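Local coordinates for Rep protein (Adeno-associated virus - 5, PDB 1M55) that probably binds the viral replication origin and nicks its DNA as the endonuclease domain that starts rolling-circle-type replication, at residues A[53-58]-A[118-123]. Sequence-based numbering, arbitrary orientation.
Sequences LTVADR and VVFQGI
Val55 sends CG1 to the edge of the Phe120 ring, near its plane, 3.9 Å from CZ. The contact joins helix 50-71, where Val55 and Arg58 lie about one turn apart, to the loop that follows helix 101-118, in the Rep nuclease domain with its antiparallel sheet. The Val55 and Phe120 side chains cross at about a right angle. With chi1 at -179°, CG1 of Val55 stands anti to its own N and is the branch that meets CE2 and CZ; a small branched apolar residue suits this buried place against an aromatic edge. One face of the ring is taken by its neighbour Val119, whose CG1 sits 3.7 Å above the plane, toward the rim. The other branch of Val119, CG2, packs 3.8 Å from Arg58 CG. Arginine suits this border position: its methylene root lies on the valine while its chain, bent at chi2 (56°) and chi3, carries the guanidinium of this exposed residue to a bridging water. From helix 24-32, Phe26 and Val30 add apolar surface to Val55, and Pro12 touches Phe120. Phe120 also opens a type I' turn that runs to Ile123, closed by the hydrogen bond from Ile123 N to Phe120 O; Gly122, lacking a CB, suits its positive phi. The water that links the two segments accepts from Arg58 NH1 at 2.9 Å, in the guanidinium plane, and donates to Val118 O at 3.0 Å.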
ATOM      1  N   LEU A  53     -10.246   1.845   4.033  1.00  7.43           N
ATOM      2  CA  LEU A  53      -9.841   2.016   2.639  1.00  7.19           C
ATOM      3  C   LEU A  53      -9.680   3.505   2.313  1.00  7.43           C
ATOM      4  O   LEU A  53      -8.775   3.897   1.574  1.00  7.75           O
ATOM      5  CB  LEU A  53     -10.867   1.377   1.702  1.00  7.20           C
ATOM      6  CG  LEU A  53     -10.661   1.561   0.196  1.00  8.43           C
ATOM      7  CD1 LEU A  53      -9.280   1.073  -0.239  1.00  8.62           C
ATOM      8  CD2 LEU A  53     -11.763   0.821  -0.547  1.00  9.12           C
ATOM      9  N   THR A  54     -10.555   4.329   2.879  1.00  6.98           N
ATOM     10  CA  THR A  54     -10.500   5.768   2.658  1.00  7.19           C
ATOM     11  C   THR A  54      -9.162   6.327   3.147  1.00  7.56           C
ATOM     12  O   THR A  54      -8.510   7.108   2.442  1.00  7.99           O
ATOM     13  CB  THR A  54     -11.695   6.470   3.350  1.00  7.47           C
ATOM     14  OG1 THR A  54     -12.914   6.021   2.738  1.00  7.27           O
ATOM     15  CG2 THR A  54     -11.592   7.984   3.226  1.00  6.66           C
ATOM     16  N   VAL A  55      -8.733   5.905   4.332  1.00  6.89           N
ATOM     17  CA  VAL A  55      -7.450   6.357   4.871  1.00  7.20           C
ATOM     18  C   VAL A  55      -6.319   5.795   4.009  1.00  6.50           C
ATOM     19  O   VAL A  55      -5.382   6.514   3.648  1.00  7.01           O
ATOM     20  CB  VAL A  55      -7.225   5.868   6.325  1.00  7.68           C
ATOM     21  CG1 VAL A  55      -5.892   6.385   6.851  1.00  7.78           C
ATOM     22  CG2 VAL A  55      -8.343   6.334   7.219  1.00  7.82           C
ATOM     23  N   ALA A  56      -6.433   4.515   3.663  1.00  5.95           N
ATOM     24  CA  ALA A  56      -5.425   3.827   2.862  1.00  6.53           C
ATOM     25  C   ALA A  56      -5.155   4.495   1.516  1.00  6.66           C
ATOM     26  O   ALA A  56      -3.994   4.684   1.137  1.00  7.30           O
ATOM     27  CB  ALA A  56      -5.824   2.376   2.654  1.00  6.56           C
ATOM     28  N   ASP A  57      -6.211   4.866   0.796  1.00  5.96           N
ATOM     29  CA  ASP A  57      -6.018   5.503  -0.503  1.00  6.37           C
ATOM     30  C   ASP A  57      -5.319   6.846  -0.373  1.00  6.61           C
ATOM     31  O   ASP A  57      -4.478   7.192  -1.210  1.00  6.64           O
ATOM     32  CB  ASP A  57      -7.339   5.686  -1.252  1.00  7.90           C
ATOM     33  CG  ASP A  57      -7.133   6.166  -2.687  1.00 11.07           C
ATOM     34  OD1 ASP A  57      -6.445   5.465  -3.463  1.00 10.93           O
ATOM     35  OD2 ASP A  57      -7.636   7.253  -3.030  1.00 12.52           O
ATOM     36  N   ARG A  58      -5.665   7.610   0.661  1.00  5.93           N
ATOM     37  CA  ARG A  58      -5.033   8.907   0.853  1.00  5.84           C
ATOM     38  C   ARG A  58      -3.556   8.703   1.173  1.00  6.01           C
ATOM     39  O   ARG A  58      -2.697   9.419   0.647  1.00  7.19           O
ATOM     40  CB  ARG A  58      -5.725   9.705   1.958  1.00  6.30           C
ATOM     41  CG  ARG A  58      -5.228  11.148   2.093  1.00  7.65           C
ATOM     42  CD  ARG A  58      -5.350  11.932   0.780  1.00  8.77           C
ATOM     43  NE  ARG A  58      -6.702  11.887   0.227  1.00  7.98           N
ATOM     44  CZ  ARG A  58      -7.711  12.651   0.634  1.00  9.07           C
ATOM     45  NH1 ARG A  58      -7.531  13.547   1.600  1.00  8.80           N
ATOM     46  NH2 ARG A  58      -8.917  12.483   0.108  1.00  8.68           N
ATOM     47  N   VAL A 118      -0.363  15.701   6.409  1.00 10.93           N
ATOM     48  CA  VAL A 118      -1.482  15.699   5.473  1.00 11.08           C
ATOM     49  C   VAL A 118      -2.674  14.816   5.825  1.00 11.79           C
ATOM     50  O   VAL A 118      -3.826  15.254   5.754  1.00 12.81           O
ATOM     51  CB  VAL A 118      -0.998  15.324   4.047  1.00 10.97           C
ATOM     52  CG1 VAL A 118      -2.168  15.236   3.080  1.00 11.01           C
ATOM     53  CG2 VAL A 118       0.014  16.339   3.563  1.00 11.06           C
ATOM     54  N   VAL A 119      -2.404  13.570   6.191  1.00 10.89           N
ATOM     55  CA  VAL A 119      -3.482  12.642   6.486  1.00 10.74           C
ATOM     56  C   VAL A 119      -3.934  12.647   7.941  1.00 11.40           C
ATOM     57  O   VAL A 119      -5.128  12.526   8.226  1.00 12.20           O
ATOM     58  CB  VAL A 119      -3.086  11.186   6.085  1.00 10.49           C
ATOM     59  CG1 VAL A 119      -4.306  10.279   6.092  1.00 10.69           C
ATOM     60  CG2 VAL A 119      -2.414  11.165   4.718  1.00 10.29           C
ATOM     61  N   PHE A 120      -2.994  12.859   8.856  1.00 10.72           N
ATOM     62  CA  PHE A 120      -3.313  12.796  10.274  1.00 10.51           C
ATOM     63  C   PHE A 120      -3.310  14.069  11.105  1.00 11.56           C
ATOM     64  O   PHE A 120      -3.202  14.012  12.329  1.00 11.62           O
ATOM     65  CB  PHE A 120      -2.472  11.689  10.913  1.00  9.72           C
ATOM     66  CG  PHE A 120      -2.611  10.373  10.205  1.00  9.16           C
ATOM     67  CD1 PHE A 120      -1.547   9.832   9.492  1.00  9.53           C
ATOM     68  CD2 PHE A 120      -3.840   9.720  10.177  1.00  8.60           C
ATOM     69  CE1 PHE A 120      -1.713   8.658   8.753  1.00  9.55           C
ATOM     70  CE2 PHE A 120      -4.016   8.554   9.446  1.00  9.20           C
ATOM     71  CZ  PHE A 120      -2.951   8.021   8.729  1.00  9.20           C
ATOM     72  N   GLN A 121      -3.459  15.213  10.443  1.00 13.03           N
ATOM     73  CA  GLN A 121      -3.535  16.506  11.125  1.00 14.32           C
ATOM     74  C   GLN A 121      -2.400  16.774  12.111  1.00 15.07           C
ATOM     75  O   GLN A 121      -2.603  17.429  13.137  1.00 16.98           O
ATOM     76  CB  GLN A 121      -4.878  16.606  11.863  1.00 17.80           C
ATOM     77  CG  GLN A 121      -6.076  16.259  11.008  1.00 17.58           C
ATOM     78  CD  GLN A 121      -7.370  16.142  11.801  1.00 16.87           C
ATOM     79  OE1 GLN A 121      -7.465  16.589  12.945  1.00 16.24           O
ATOM     80  NE2 GLN A 121      -8.370  15.516  11.196  1.00 17.21           N
ATOM     81  N   GLY A 122      -1.212  16.253  11.820  1.00 13.58           N
ATOM     82  CA  GLY A 122      -0.082  16.459  12.707  1.00 13.25           C
ATOM     83  C   GLY A 122      -0.036  15.523  13.903  1.00 14.35           C
ATOM     84  O   GLY A 122       0.840  15.659  14.761  1.00 15.56           O
ATOM     85  N   ILE A 123      -0.968  14.575  13.973  1.00 13.39           N
ATOM     86  CA  ILE A 123      -1.014  13.612  15.074  1.00 13.58           C
ATOM     87  C   ILE A 123      -0.176  12.382  14.716  1.00 13.70           C
ATOM     88  O   ILE A 123      -0.366  11.786  13.656  1.00 13.78           O
ATOM     89  CB  ILE A 123      -2.473  13.164  15.371  1.00 13.12           C
ATOM     90  CG1 ILE A 123      -3.334  14.372  15.761  1.00 13.25           C
ATOM     91  CG2 ILE A 123      -2.501  12.090  16.461  1.00 12.87           C
ATOM     92  CD1 ILE A 123      -2.873  15.095  17.008  1.00 14.53           C
TER
HETATM   93  O   HOH W   1      -5.894  14.824   3.631  1.00 11.52           O